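Local coordinates for protein plantazolicin methyltransferase BamL (Bacillus amyloliquefaciens subsp. plantarum, PDB 5DLY) that probably methylates the amino end of the antibiotic plantazolicin's desmethyl precursor, acting as an S-adenosylmethionine-dependent N-methyltransferase, at residues R13-T18 with Q185-L190; I129-G134 with Y157-D162; L161-L166 with S189-E194. All blocks are in the same frame, centred on the assembly; numbering follows the deposited sequence.

Contact 1: R13-T18 with Q185-L190. With 5D7 (prop-2-en-1-yl 2-[(1S)-1-amino-4-carbamimidamidobutyl]-1,3-thiazole-4-carboxylate), chain B; SAH (S-adenosyl-L-homocysteine), chain C.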
loop_
_atom_site.group_PDB
_atom_site.type_symbol
_atom_site.label_atom_id
_atom_site.label_comp_id
_atom_site.label_asym_id
_atom_site.label_seq_id
_atom_site.Cartn_x
_atom_site.Cartn_y
_atom_site.Cartn_z
ATOM N N ARG A 13 11.300 -4.051 -12.075
ATOM C CA ARG A 13 11.038 -3.984 -10.642
ATOM C C ARG A 13 12.339 -3.993 -9.846
ATOM O O ARG A 13 12.466 -3.266 -8.857
ATOM C CB ARG A 13 10.104 -5.119 -10.202
ATOM C CG ARG A 13 8.704 -5.014 -10.783
ATOM C CD ARG A 13 7.714 -5.898 -10.039
ATOM N NE ARG A 13 8.118 -7.301 -10.111
ATOM C CZ ARG A 13 7.884 -8.095 -11.151
ATOM N NH1 ARG A 13 7.224 -7.642 -12.216
ATOM N NH2 ARG A 13 8.306 -9.348 -11.121
ATOM N N ILE A 14 13.319 -4.784 -10.300
ATOM C CA ILE A 14 14.650 -4.778 -9.681
ATOM C C ILE A 14 15.274 -3.382 -9.759
ATOM O O ILE A 14 15.824 -2.895 -8.774
ATOM C CB ILE A 14 15.616 -5.820 -10.308
ATOM C CG1 ILE A 14 15.022 -7.237 -10.267
ATOM C CG2 ILE A 14 16.993 -5.741 -9.647
ATOM C CD1 ILE A 14 14.698 -7.774 -8.891
ATOM N N GLN A 15 15.161 -2.749 -10.927
ATOM C CA GLN A 15 15.669 -1.396 -11.143
ATOM C C GLN A 15 14.970 -0.363 -10.258
ATOM O O GLN A 15 15.629 0.500 -9.680
ATOM C CB GLN A 15 15.568 -1.009 -12.627
ATOM C CG GLN A 15 15.987 0.423 -12.955
ATOM C CD GLN A 15 17.431 0.737 -12.585
ATOM O OE1 GLN A 15 18.278 -0.155 -12.512
ATOM N NE2 GLN A 15 17.716 2.014 -12.347
ATOM N N ALA A 16 13.646 -0.465 -10.130
ATOM C CA ALA A 16 12.883 0.455 -9.275
ATOM C C ALA A 16 13.353 0.352 -7.821
ATOM O O ALA A 16 13.448 1.354 -7.108
ATOM C CB ALA A 16 11.393 0.167 -9.373
ATOM N N GLN A 17 13.653 -0.873 -7.398
ATOM C CA GLN A 17 14.068 -1.138 -6.029
ATOM C C GLN A 17 15.472 -0.597 -5.702
ATOM O O GLN A 17 15.773 -0.350 -4.535
ATOM C CB GLN A 17 13.905 -2.637 -5.698
ATOM C CG GLN A 17 14.501 -3.102 -4.371
ATOM C CD GLN A 17 13.914 -2.432 -3.146
ATOM O OE1 GLN A 17 12.844 -1.807 -3.187
ATOM N NE2 GLN A 17 14.627 -2.548 -2.031
ATOM N N THR A 18 16.308 -0.362 -6.721
ATOM C CA THR A 18 17.605 0.289 -6.460
ATOM C C THR A 18 17.461 1.649 -5.767
ATOM O O THR A 18 18.351 2.071 -5.031
ATOM C CB THR A 18 18.497 0.439 -7.718
ATOM O OG1 THR A 18 17.886 1.329 -8.660
ATOM C CG2 THR A 18 18.767 -0.912 -8.357
ATOM N N GLN A 185 10.240 4.170 -11.342
ATOM C CA GLN A 185 9.101 3.716 -10.531
ATOM C C GLN A 185 7.887 3.364 -11.399
ATOM O O GLN A 185 7.276 2.306 -11.221
ATOM C CB GLN A 185 8.720 4.736 -9.447
ATOM C CG GLN A 185 9.796 5.026 -8.403
ATOM C CD GLN A 185 10.474 3.768 -7.872
ATOM O OE1 GLN A 185 11.702 3.628 -7.920
ATOM N NE2 GLN A 185 9.676 2.842 -7.377
ATOM N N TYR A 186 7.523 4.253 -12.323
ATOM C CA TYR A 186 6.382 3.990 -13.200
ATOM C C TYR A 186 6.601 2.823 -14.154
ATOM O O TYR A 186 5.675 2.058 -14.397
ATOM C CB TYR A 186 5.930 5.250 -13.955
ATOM C CG TYR A 186 5.145 6.206 -13.085
ATOM C CD1 TYR A 186 3.767 6.053 -12.904
ATOM C CD2 TYR A 186 5.784 7.259 -12.424
ATOM C CE1 TYR A 186 3.050 6.932 -12.099
ATOM C CE2 TYR A 186 5.080 8.132 -11.610
ATOM C CZ TYR A 186 3.718 7.964 -11.447
ATOM O OH TYR A 186 3.037 8.845 -10.638
ATOM N N ARG A 187 7.826 2.674 -14.668
ATOM C CA ARG A 187 8.153 1.569 -15.574
ATOM C C ARG A 187 7.988 0.203 -14.891
ATOM O O ARG A 187 7.630 -0.784 -15.538
ATOM C CB ARG A 187 9.582 1.720 -16.120
ATOM C CG ARG A 187 9.839 0.967 -17.422
ATOM C CD ARG A 187 11.318 0.907 -17.806
ATOM N NE ARG A 187 11.959 2.225 -17.857
ATOM C CZ ARG A 187 12.889 2.644 -16.999
ATOM N NH1 ARG A 187 13.312 1.841 -16.027
ATOM N NH2 ARG A 187 13.405 3.863 -17.119
ATOM N N ALA A 188 8.222 0.161 -13.579
ATOM C CA ALA A 188 8.078 -1.072 -12.803
ATOM C C ALA A 188 6.629 -1.375 -12.435
ATOM O O ALA A 188 6.323 -2.470 -11.960
ATOM C CB ALA A 188 8.925 -1.001 -11.541
ATOM N N SER A 189 5.741 -0.409 -12.649
ATOM C CA SER A 189 4.359 -0.531 -12.170
ATOM C C SER A 189 3.484 -1.391 -13.075
ATOM O O SER A 189 3.816 -1.625 -14.240
ATOM C CB SER A 189 3.726 0.855 -12.032
ATOM O OG SER A 189 4.553 1.694 -11.243
ATOM N N LEU A 190 2.362 -1.858 -12.527
ATOM C CA LEU A 190 1.357 -2.549 -13.320
ATOM C C LEU A 190 0.372 -1.534 -13.881
ATOM O O LEU A 190 0.266 -0.404 -13.387
ATOM C CB LEU A 190 0.602 -3.568 -12.464
ATOM C CG LEU A 190 1.443 -4.701 -11.854
ATOM C CD1 LEU A 190 0.620 -5.488 -10.847
ATOM C CD2 LEU A 190 2.055 -5.622 -12.904
HETATM O O9 5D7 B . 2.720 7.702 -4.835
HETATM C C6 5D7 B . 3.602 8.144 -5.554
HETATM O O7 5D7 B . 3.351 9.251 -6.443
HETATM C C8 5D7 B . 2.040 9.795 -6.619
HETATM C C2 5D7 B . 4.975 7.586 -5.527
HETATM N N3 5D7 B . 5.374 6.692 -4.583
HETATM C C4 5D7 B . 6.649 6.286 -4.683
HETATM S S5 5D7 B . 7.388 7.093 -6.028
HETATM C C1 5D7 B . 5.960 7.965 -6.450
HETATM C CA 5D7 B . 7.427 5.346 -3.850
HETATM N N 5D7 B . 6.627 5.034 -2.672
HETATM C CB 5D7 B . 7.793 4.065 -4.614
HETATM C CG 5D7 B . 6.681 3.459 -5.478
HETATM C CD 5D7 B . 6.875 1.952 -5.554
HETATM N NE 5D7 B . 5.904 1.392 -6.485
HETATM C CZ 5D7 B . 6.011 1.243 -7.807
HETATM N NH2 5D7 B . 5.059 0.738 -8.461
HETATM N NH1 5D7 B . 7.077 1.584 -8.414
HETATM C C3 5D7 B . 2.115 10.882 -7.659
HETATM C C5 5D7 B . 1.345 11.950 -7.583
HETATM N N SAH C . 4.644 1.679 2.594
HETATM C CA SAH C . 5.551 2.864 2.448
HETATM C CB SAH C . 6.427 2.693 1.210
HETATM C CG SAH C . 7.859 3.152 1.496
HETATM S SD SAH C . 8.850 3.213 0.026
HETATM C C SAH C . 4.736 4.120 2.313
HETATM O O SAH C . 3.528 4.117 2.510
HETATM O OXT SAH C . 5.255 5.189 1.990
HETATM C "C5'" SAH C . 8.952 1.510 -0.448
HETATM C "C4'" SAH C . 9.451 0.602 0.669
HETATM O "O4'" SAH C . 9.294 -0.768 0.269
HETATM C "C3'" SAH C . 10.941 0.784 0.956
HETATM O "O3'" SAH C . 11.140 1.117 2.345
HETATM C "C2'" SAH C . 11.572 -0.549 0.574
HETATM O "O2'" SAH C . 12.699 -0.938 1.365
HETATM C "C1'" SAH C . 10.402 -1.497 0.778
HETATM N N9 SAH C . 10.512 -2.796 0.076
HETATM C C8 SAH C . 10.841 -2.996 -1.218
HETATM N N7 SAH C . 10.841 -4.314 -1.515
HETATM C C5 SAH C . 10.493 -4.973 -0.397
HETATM C C6 SAH C . 10.310 -6.385 -0.036
HETATM N N6 SAH C . 10.491 -7.333 -0.976
HETATM N N1 SAH C . 9.941 -6.670 1.240
HETATM C C2 SAH C . 9.767 -5.697 2.158
HETATM N N3 SAH C . 9.915 -4.371 1.897
HETATM C C4 SAH C . 10.284 -3.971 0.651
HETATM O O HOH W 1 5.766 -5.078 -12.715
#

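Contact 2: I129-G134 with Y157-D162. With 5D7 (prop-2-en-1-yl 2-[(1S)-1-amino-4-carbamimidamidobutyl]-1,3-thiazole-4-carboxylate), chain B; SAH (S-adenosyl-L-homocysteine), chain C.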
loop_
_atom_site.group_PDB
_atom_site.type_symbol
_atom_site.label_atom_id
_atom_site.label_comp_id
_atom_site.label_asym_id
_atom_site.label_seq_id
_atom_site.Cartn_x
_atom_site.Cartn_y
_atom_site.Cartn_z
ATOM N N ILE A 129 -0.486 -2.714 1.894
ATOM C CA ILE A 129 0.658 -2.646 0.983
ATOM C C ILE A 129 0.574 -1.305 0.266
ATOM O O ILE A 129 -0.056 -1.179 -0.796
ATOM C CB ILE A 129 0.667 -3.795 -0.055
ATOM C CG1 ILE A 129 0.403 -5.164 0.605
ATOM C CG2 ILE A 129 1.989 -3.799 -0.795
ATOM C CD1 ILE A 129 0.383 -6.321 -0.385
ATOM N N HIS A 130 1.205 -0.289 0.849
ATOM C CA HIS A 130 1.023 1.078 0.390
ATOM C C HIS A 130 2.232 1.567 -0.391
ATOM O O HIS A 130 3.346 1.652 0.133
ATOM C CB HIS A 130 0.762 1.985 1.609
ATOM C CG HIS A 130 0.333 3.379 1.263
ATOM N ND1 HIS A 130 -0.923 3.688 0.791
ATOM C CD2 HIS A 130 0.991 4.557 1.386
ATOM C CE1 HIS A 130 -1.006 4.995 0.597
ATOM N NE2 HIS A 130 0.140 5.546 0.962
ATOM N N LEU A 131 1.984 1.913 -1.654
ATOM C CA LEU A 131 2.983 2.521 -2.536
ATOM C C LEU A 131 4.301 1.729 -2.635
ATOM O O LEU A 131 5.402 2.311 -2.651
ATOM C CB LEU A 131 3.185 4.016 -2.177
ATOM C CG LEU A 131 1.922 4.889 -2.107
ATOM C CD1 LEU A 131 2.257 6.323 -1.704
ATOM C CD2 LEU A 131 1.165 4.867 -3.433
ATOM N N CYS A 132 4.198 0.403 -2.711
ATOM C CA CYS A 132 5.415 -0.419 -2.833
ATOM C C CYS A 132 5.292 -1.719 -3.626
ATOM O O CYS A 132 6.296 -2.394 -3.829
ATOM C CB CYS A 132 6.011 -0.727 -1.455
ATOM S SG CYS A 132 4.966 -1.701 -0.352
ATOM N N PHE A 133 4.080 -2.070 -4.052
ATOM C CA PHE A 133 3.833 -3.358 -4.730
ATOM C C PHE A 133 4.766 -3.596 -5.924
ATOM O O PHE A 133 5.348 -4.674 -6.061
ATOM C CB PHE A 133 2.370 -3.428 -5.168
ATOM C CG PHE A 133 1.885 -4.806 -5.525
ATOM C CD1 PHE A 133 1.985 -5.859 -4.631
ATOM C CD2 PHE A 133 1.296 -5.034 -6.761
ATOM C CE1 PHE A 133 1.517 -7.124 -4.965
ATOM C CE2 PHE A 133 0.813 -6.291 -7.097
ATOM C CZ PHE A 133 0.922 -7.336 -6.196
ATOM N N GLY A 134 4.938 -2.572 -6.755
ATOM C CA GLY A 134 5.811 -2.652 -7.935
ATOM C C GLY A 134 7.302 -2.805 -7.663
ATOM O O GLY A 134 8.086 -2.946 -8.597
ATOM N N TYR A 157 -5.294 -4.347 1.561
ATOM C CA TYR A 157 -5.516 -3.129 0.779
ATOM C C TYR A 157 -4.198 -2.696 0.147
ATOM O O TYR A 157 -3.211 -2.481 0.848
ATOM C CB TYR A 157 -6.124 -2.015 1.645
ATOM C CG TYR A 157 -6.446 -0.724 0.909
ATOM C CD1 TYR A 157 -7.021 -0.749 -0.362
ATOM C CD2 TYR A 157 -6.195 0.526 1.497
ATOM C CE1 TYR A 157 -7.330 0.435 -1.037
ATOM C CE2 TYR A 157 -6.505 1.711 0.835
ATOM C CZ TYR A 157 -7.062 1.654 -0.440
ATOM O OH TYR A 157 -7.367 2.818 -1.118
ATOM N N ILE A 158 -4.198 -2.572 -1.178
ATOM C CA ILE A 158 -3.001 -2.288 -1.970
ATOM C C ILE A 158 -3.231 -0.988 -2.721
ATOM O O ILE A 158 -4.253 -0.841 -3.397
ATOM C CB ILE A 158 -2.744 -3.409 -3.016
ATOM C CG1 ILE A 158 -2.621 -4.785 -2.343
ATOM C CG2 ILE A 158 -1.492 -3.110 -3.842
ATOM C CD1 ILE A 158 -2.629 -5.961 -3.306
ATOM N N VAL A 159 -2.307 -0.037 -2.586
ATOM C CA VAL A 159 -2.369 1.220 -3.327
ATOM C C VAL A 159 -1.030 1.354 -4.026
ATOM O O VAL A 159 -0.005 1.253 -3.392
ATOM C CB VAL A 159 -2.607 2.435 -2.394
ATOM C CG1 VAL A 159 -2.748 3.725 -3.197
ATOM C CG2 VAL A 159 -3.852 2.211 -1.552
ATOM N N ASP A 160 -1.034 1.562 -5.336
ATOM C CA ASP A 160 0.219 1.710 -6.059
ATOM C C ASP A 160 0.090 2.554 -7.313
ATOM O O ASP A 160 -1.018 2.887 -7.747
ATOM C CB ASP A 160 0.801 0.333 -6.415
ATOM C CG ASP A 160 2.335 0.344 -6.542
ATOM O OD1 ASP A 160 2.994 1.297 -6.048
ATOM O OD2 ASP A 160 2.875 -0.632 -7.114
ATOM N N LEU A 161 1.240 2.901 -7.882
ATOM C CA LEU A 161 1.296 3.606 -9.160
ATOM C C LEU A 161 0.698 2.784 -10.293
ATOM O O LEU A 161 0.812 1.554 -10.304
ATOM C CB LEU A 161 2.748 3.907 -9.519
ATOM C CG LEU A 161 3.554 4.754 -8.539
ATOM C CD1 LEU A 161 4.988 4.876 -9.040
ATOM C CD2 LEU A 161 2.929 6.123 -8.352
ATOM N N ASP A 162 0.078 3.482 -11.245
ATOM C CA ASP A 162 -0.380 2.884 -12.500
ATOM C C ASP A 162 0.648 3.241 -13.562
ATOM O O ASP A 162 0.951 4.419 -13.749
ATOM C CB ASP A 162 -1.749 3.468 -12.874
ATOM C CG ASP A 162 -2.391 2.783 -14.077
ATOM O OD1 ASP A 162 -1.676 2.293 -14.972
ATOM O OD2 ASP A 162 -3.639 2.774 -14.122
HETATM O O9 5D7 B . 2.720 7.702 -4.835
HETATM C C6 5D7 B . 3.602 8.144 -5.554
HETATM O O7 5D7 B . 3.351 9.251 -6.443
HETATM C C8 5D7 B . 2.040 9.795 -6.619
HETATM C C2 5D7 B . 4.975 7.586 -5.527
HETATM N N3 5D7 B . 5.374 6.692 -4.583
HETATM C C4 5D7 B . 6.649 6.286 -4.683
HETATM S S5 5D7 B . 7.388 7.093 -6.028
HETATM C C1 5D7 B . 5.960 7.965 -6.450
HETATM C CA 5D7 B . 7.427 5.346 -3.850
HETATM N N 5D7 B . 6.627 5.034 -2.672
HETATM C CB 5D7 B . 7.793 4.065 -4.614
HETATM C CG 5D7 B . 6.681 3.459 -5.478
HETATM C CD 5D7 B . 6.875 1.952 -5.554
HETATM N NE 5D7 B . 5.904 1.392 -6.485
HETATM C CZ 5D7 B . 6.011 1.243 -7.807
HETATM N NH2 5D7 B . 5.059 0.738 -8.461
HETATM N NH1 5D7 B . 7.077 1.584 -8.414
HETATM C C3 5D7 B . 2.115 10.882 -7.659
HETATM C C5 5D7 B . 1.345 11.950 -7.583
HETATM N N SAH C . 4.644 1.679 2.594
HETATM C CA SAH C . 5.551 2.864 2.448
HETATM C CB SAH C . 6.427 2.693 1.210
HETATM C CG SAH C . 7.859 3.152 1.496
HETATM S SD SAH C . 8.850 3.213 0.026
HETATM C C SAH C . 4.736 4.120 2.313
HETATM O O SAH C . 3.528 4.117 2.510
HETATM O OXT SAH C . 5.255 5.189 1.990
HETATM C "C5'" SAH C . 8.952 1.510 -0.448
HETATM C "C4'" SAH C . 9.451 0.602 0.669
HETATM O "O4'" SAH C . 9.294 -0.768 0.269
HETATM C "C3'" SAH C . 10.941 0.784 0.956
HETATM O "O3'" SAH C . 11.140 1.117 2.345
HETATM C "C2'" SAH C . 11.572 -0.549 0.574
HETATM O "O2'" SAH C . 12.699 -0.938 1.365
HETATM C "C1'" SAH C . 10.402 -1.497 0.778
HETATM N N9 SAH C . 10.512 -2.796 0.076
HETATM C C8 SAH C . 10.841 -2.996 -1.218
HETATM N N7 SAH C . 10.841 -4.314 -1.515
HETATM C C5 SAH C . 10.493 -4.973 -0.397
HETATM C C6 SAH C . 10.310 -6.385 -0.036
HETATM N N6 SAH C . 10.491 -7.333 -0.976
HETATM N N1 SAH C . 9.941 -6.670 1.240
HETATM C C2 SAH C . 9.767 -5.697 2.158
HETATM N N3 SAH C . 9.915 -4.371 1.897
HETATM C C4 SAH C . 10.284 -3.971 0.651
HETATM O O HOH W 2 1.531 -0.971 -3.108
#

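Contact 3: L161-L166 with S189-E194. With 5D7 (prop-2-en-1-yl 2-[(1S)-1-amino-4-carbamimidamidobutyl]-1,3-thiazole-4-carboxylate), chain B.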
loop_
_atom_site.group_PDB
_atom_site.type_symbol
_atom_site.label_atom_id
_atom_site.label_comp_id
_atom_site.label_asym_id
_atom_site.label_seq_id
_atom_site.Cartn_x
_atom_site.Cartn_y
_atom_site.Cartn_z
ATOM N N LEU A 161 1.240 2.901 -7.882
ATOM C CA LEU A 161 1.296 3.606 -9.160
ATOM C C LEU A 161 0.698 2.784 -10.293
ATOM O O LEU A 161 0.812 1.554 -10.304
ATOM C CB LEU A 161 2.748 3.907 -9.519
ATOM C CG LEU A 161 3.554 4.754 -8.539
ATOM C CD1 LEU A 161 4.988 4.876 -9.040
ATOM C CD2 LEU A 161 2.929 6.123 -8.352
ATOM N N ASP A 162 0.078 3.482 -11.245
ATOM C CA ASP A 162 -0.380 2.884 -12.500
ATOM C C ASP A 162 0.648 3.241 -13.562
ATOM O O ASP A 162 0.951 4.419 -13.749
ATOM C CB ASP A 162 -1.749 3.468 -12.874
ATOM C CG ASP A 162 -2.391 2.783 -14.077
ATOM O OD1 ASP A 162 -1.676 2.293 -14.972
ATOM O OD2 ASP A 162 -3.639 2.774 -14.122
ATOM N N ARG A 163 1.169 2.231 -14.260
ATOM C CA ARG A 163 2.182 2.461 -15.300
ATOM C C ARG A 163 1.723 3.463 -16.369
ATOM O O ARG A 163 2.542 4.226 -16.904
ATOM C CB ARG A 163 2.625 1.136 -15.942
ATOM C CG ARG A 163 3.709 1.293 -17.003
ATOM C CD ARG A 163 4.360 -0.034 -17.365
ATOM N NE ARG A 163 3.591 -0.796 -18.353
ATOM C CZ ARG A 163 2.866 -1.882 -18.086
ATOM N NH1 ARG A 163 2.212 -2.499 -19.064
ATOM N NH2 ARG A 163 2.782 -2.358 -16.847
ATOM N N ASN A 164 0.423 3.472 -16.654
ATOM C CA ASN A 164 -0.137 4.357 -17.679
ATOM C C ASN A 164 -0.123 5.829 -17.263
ATOM O O ASN A 164 -0.383 6.708 -18.083
ATOM C CB ASN A 164 -1.553 3.918 -18.079
ATOM C CG ASN A 164 -1.576 2.615 -18.878
ATOM O OD1 ASN A 164 -2.513 1.827 -18.759
ATOM N ND2 ASN A 164 -0.560 2.394 -19.699
ATOM N N SER A 165 0.194 6.089 -15.992
ATOM C CA SER A 165 0.227 7.453 -15.448
ATOM C C SER A 165 1.598 8.139 -15.494
ATOM O O SER A 165 1.748 9.251 -14.972
ATOM C CB SER A 165 -0.282 7.453 -13.999
ATOM O OG SER A 165 -1.657 7.134 -13.940
ATOM N N LEU A 166 2.588 7.488 -16.115
ATOM C CA LEU A 166 3.970 7.992 -16.147
ATOM C C LEU A 166 4.056 9.464 -16.569
ATOM O O LEU A 166 4.666 10.281 -15.869
ATOM C CB LEU A 166 4.851 7.120 -17.056
ATOM C CG LEU A 166 6.340 7.453 -17.278
ATOM C CD1 LEU A 166 7.048 8.017 -16.048
ATOM C CD2 LEU A 166 7.080 6.222 -17.792
ATOM N N SER A 189 5.741 -0.409 -12.649
ATOM C CA SER A 189 4.359 -0.531 -12.170
ATOM C C SER A 189 3.484 -1.391 -13.075
ATOM O O SER A 189 3.816 -1.625 -14.240
ATOM C CB SER A 189 3.726 0.855 -12.032
ATOM O OG SER A 189 4.553 1.694 -11.243
ATOM N N LEU A 190 2.362 -1.858 -12.527
ATOM C CA LEU A 190 1.357 -2.549 -13.320
ATOM C C LEU A 190 0.372 -1.534 -13.881
ATOM O O LEU A 190 0.266 -0.404 -13.387
ATOM C CB LEU A 190 0.602 -3.568 -12.464
ATOM C CG LEU A 190 1.443 -4.701 -11.854
ATOM C CD1 LEU A 190 0.620 -5.488 -10.847
ATOM C CD2 LEU A 190 2.055 -5.622 -12.904
ATOM N N THR A 191 -0.356 -1.945 -14.913
ATOM C CA THR A 191 -1.513 -1.202 -15.379
ATOM C C THR A 191 -2.742 -1.713 -14.640
ATOM O O THR A 191 -2.714 -2.782 -14.022
ATOM C CB THR A 191 -1.756 -1.397 -16.888
ATOM O OG1 THR A 191 -1.968 -2.791 -17.152
ATOM C CG2 THR A 191 -0.580 -0.895 -17.704
ATOM N N MET A 192 -3.827 -0.949 -14.708
ATOM C CA MET A 192 -5.100 -1.378 -14.156
ATOM C C MET A 192 -5.501 -2.777 -14.638
ATOM O O MET A 192 -5.885 -3.631 -13.837
ATOM C CB MET A 192 -6.184 -0.363 -14.518
ATOM C CG MET A 192 -7.572 -0.769 -14.073
ATOM S SD MET A 192 -7.566 -1.223 -12.336
ATOM C CE MET A 192 -7.365 0.386 -11.581
ATOM N N GLU A 193 -5.404 -2.989 -15.950
ATOM C CA GLU A 193 -5.712 -4.271 -16.572
ATOM C C GLU A 193 -4.898 -5.421 -15.964
ATOM O O GLU A 193 -5.457 -6.466 -15.605
ATOM C CB GLU A 193 -5.457 -4.164 -18.080
ATOM C CG GLU A 193 -5.648 -5.447 -18.863
ATOM C CD GLU A 193 -5.243 -5.285 -20.314
ATOM O OE1 GLU A 193 -4.033 -5.381 -20.620
ATOM O OE2 GLU A 193 -6.143 -5.062 -21.145
ATOM N N GLU A 194 -3.587 -5.227 -15.838
ATOM C CA GLU A 194 -2.697 -6.258 -15.296
ATOM C C GLU A 194 -2.977 -6.536 -13.827
ATOM O O GLU A 194 -2.929 -7.683 -13.391
ATOM C CB GLU A 194 -1.231 -5.865 -15.467
ATOM C CG GLU A 194 -0.750 -5.872 -16.910
ATOM C CD GLU A 194 0.556 -5.131 -17.093
ATOM O OE1 GLU A 194 0.982 -4.401 -16.166
ATOM O OE2 GLU A 194 1.173 -5.279 -18.172
HETATM O O9 5D7 B . 2.720 7.702 -4.835
HETATM C C6 5D7 B . 3.602 8.144 -5.554
HETATM O O7 5D7 B . 3.351 9.251 -6.443
HETATM C C8 5D7 B . 2.040 9.795 -6.619
HETATM C C2 5D7 B . 4.975 7.586 -5.527
HETATM N N3 5D7 B . 5.374 6.692 -4.583
HETATM C C4 5D7 B . 6.649 6.286 -4.683
HETATM S S5 5D7 B . 7.388 7.093 -6.028
HETATM C C1 5D7 B . 5.960 7.965 -6.450
HETATM C CA 5D7 B . 7.427 5.346 -3.850
HETATM N N 5D7 B . 6.627 5.034 -2.672
HETATM C CB 5D7 B . 7.793 4.065 -4.614
HETATM C CG 5D7 B . 6.681 3.459 -5.478
HETATM C CD 5D7 B . 6.875 1.952 -5.554
HETATM N NE 5D7 B . 5.904 1.392 -6.485
HETATM C CZ 5D7 B . 6.011 1.243 -7.807
HETATM N NH2 5D7 B . 5.059 0.738 -8.461
HETATM N NH1 5D7 B . 7.077 1.584 -8.414
HETATM C C3 5D7 B . 2.115 10.882 -7.659
HETATM C C5 5D7 B . 1.345 11.950 -7.583
HETATM O O HOH W 3 1.841 -0.992 -9.781
HETATM O O HOH W 4 -4.306 1.657 -16.527
#

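Contact 1: R13-T18 with Q185-L190
Ala16 and Ala188 meet methyl to methyl, with Ala16 CB lying 3.5 Å from Ala188 CB, tighter than ordinary van der Waals contact. Neither residue has anything beyond CB, and the close approach illustrates how a pair of alanines lets two backbones draw together: Arg13 CA is only 4.7 Å from Ala188 CA. Arg13 runs past this methyl pair. Its CG stands anti to the carbonyl carbon (chi1 -66°), which puts that methylene 3.7 Å from Ala188 O, and a bend at chi3 (-60°) carries NE round to the carbonyl of Phe136. NH2 is taken up by Lys137 O and Val6 O. NH1 donates, in the plane of the guanidinium, to a water 3.0 Å away that in turn donates to Ala188 O, so its N-H groups are met mainly by backbone carbonyls and a water. In this Rossmann-like methyltransferase, helix 10-21 precedes the central sheet in the chain and borders both ligand pockets. From this helix Gln17 OE1 comes to 3.1 Å from SAH C8. The segment it packs against faces the substrate analogue 5D7: Gln185 O accepts a hydrogen bond from 5D7 NH1 at 2.9 Å (148° at the hydrogen), while 5D7 NH2 donates to Ser189 OG at 3.0 Å. That hydroxyl itself donates to Gln185 O, fixing its own rotation. Toward solvent, Gln15 CG lies at the edge of the Arg187 guanidinium; Asp184 engages both residues, bridging to Arg187 NH1 through OD1 and to Gln15 NE2 through OD2.

Contact 2: I129-G134 with Y157-D162
With CG anti to its backbone N (chi1 -152°), Asp160 swings its carboxylate across to Gly134, whose N donates to Asp160 OD2 at 2.9 Å. The donor comes in on the syn side, 28° out of the carboxylate plane. The Asp160 carboxylate receives the guanidinium of 5D7 through two nitrogens, 5D7 NE to Asp160 OD1 at 2.9 Å and 5D7 NH2 to Asp160 OD2 at 2.9 Å. OD2 is therefore gripped by a backbone amide as well as by the ligand, a backbone bond that helps hold the carboxylate in position. Gly134 contributes no side chain here, and its CA lies 3.5 Å from 5D7 NH2. Next to it, Phe133 packs its CB on Ile158 CG2. Behind this site the two strands run parallel. Ile129 N donates to Tyr157 O, Val159 N to Ile129 O, and Leu131 N to Val159 O at 2.7 Å. Ile129 and Ile158 lie side by side on one face of the sheet, CD1 of the first 3.9 Å from CG1 of the second; His130 and Val159 occupy the other face. Where the strands part, a water donates to Ile129 O and Val159 O and accepts from Phe133 N. Leu131, with positive phi, turns the chain away, and two successive carbonyls, pointing roughly the same way, each meet a ligand: His130 O accepts from SAH N at 2.8 Å, Leu131 O from 5D7 N at 3.0 Å. Cofactor binding at the carboxyl ends of parallel strands is characteristic of the Rossmann-like methyltransferase fold, and here the substrate analogue is held there too.

Contact 3: L161-L166 with S189-E194
The Arg163 guanidinium lies with one face against Thr191 CG2, which sits toward the rim of the group, 3.5 Å from Arg163 NH1. Thr191 is the N-cap of helix 192-203 and forms a capping box with Glu194: its OG1, set between the backbone N and the carbonyl carbon (chi1 60°), accepts from Glu194 N at 3.2 Å, and Glu194 OE1 accepts in return from Thr191 N at 3.1 Å. The box shows how a capping residue can serve twice, since the same carboxylate takes Arg163 end-on. Arg163 NH2 meets Glu194 OE1 at 2.8 Å and NH1 meets OE2 at 3.1 Å, with the two planes 39° apart. A bend at chi3 (83°) turns NE aside from the otherwise extended start of the arginine chain. NH2 also donates in its own plane to a lone pair of Ser189 O at 2.9 Å, so this one nitrogen joins the connecting loop to the first turn of the helix. Nearer the backbone, Arg163 N donates to Leu190 O at 2.9 Å. Asp162 OD1 closes an Asx turn with Asn164 N, while OD2 points toward the helix start. There a water donates to Asp162 OD2 and Asn164 OD1 and accepts from Met192 N; a second water donates to Leu161 O and accepts from Leu190 N.

In the fold
The three contacts meet at one ligand: all touch 5D7, and contacts 1 and 2 also touch SAH. Their centres are 10 to 12 Å apart. Contact 2 supplies the sheet end of the pocket, and its chain runs on through Leu161 and Asp162 into contact 3; contacts 1 and 3 share Ser189 and Leu190. Direct packing joins them as well. Arg13 CG approaches Gly134 O to 3.1 Å, Phe133 CE2 lies 3.8 Å from Leu190 CD1, and Tyr186 OH lies 3.6 Å from Leu161 CD2. The ligand guanidinium thus sits between contacts 1 and 2, whereas in contact 3 Arg163 ties the backbone of Ser189, whose hydroxyl meets the ligand, to the start of helix 192-203.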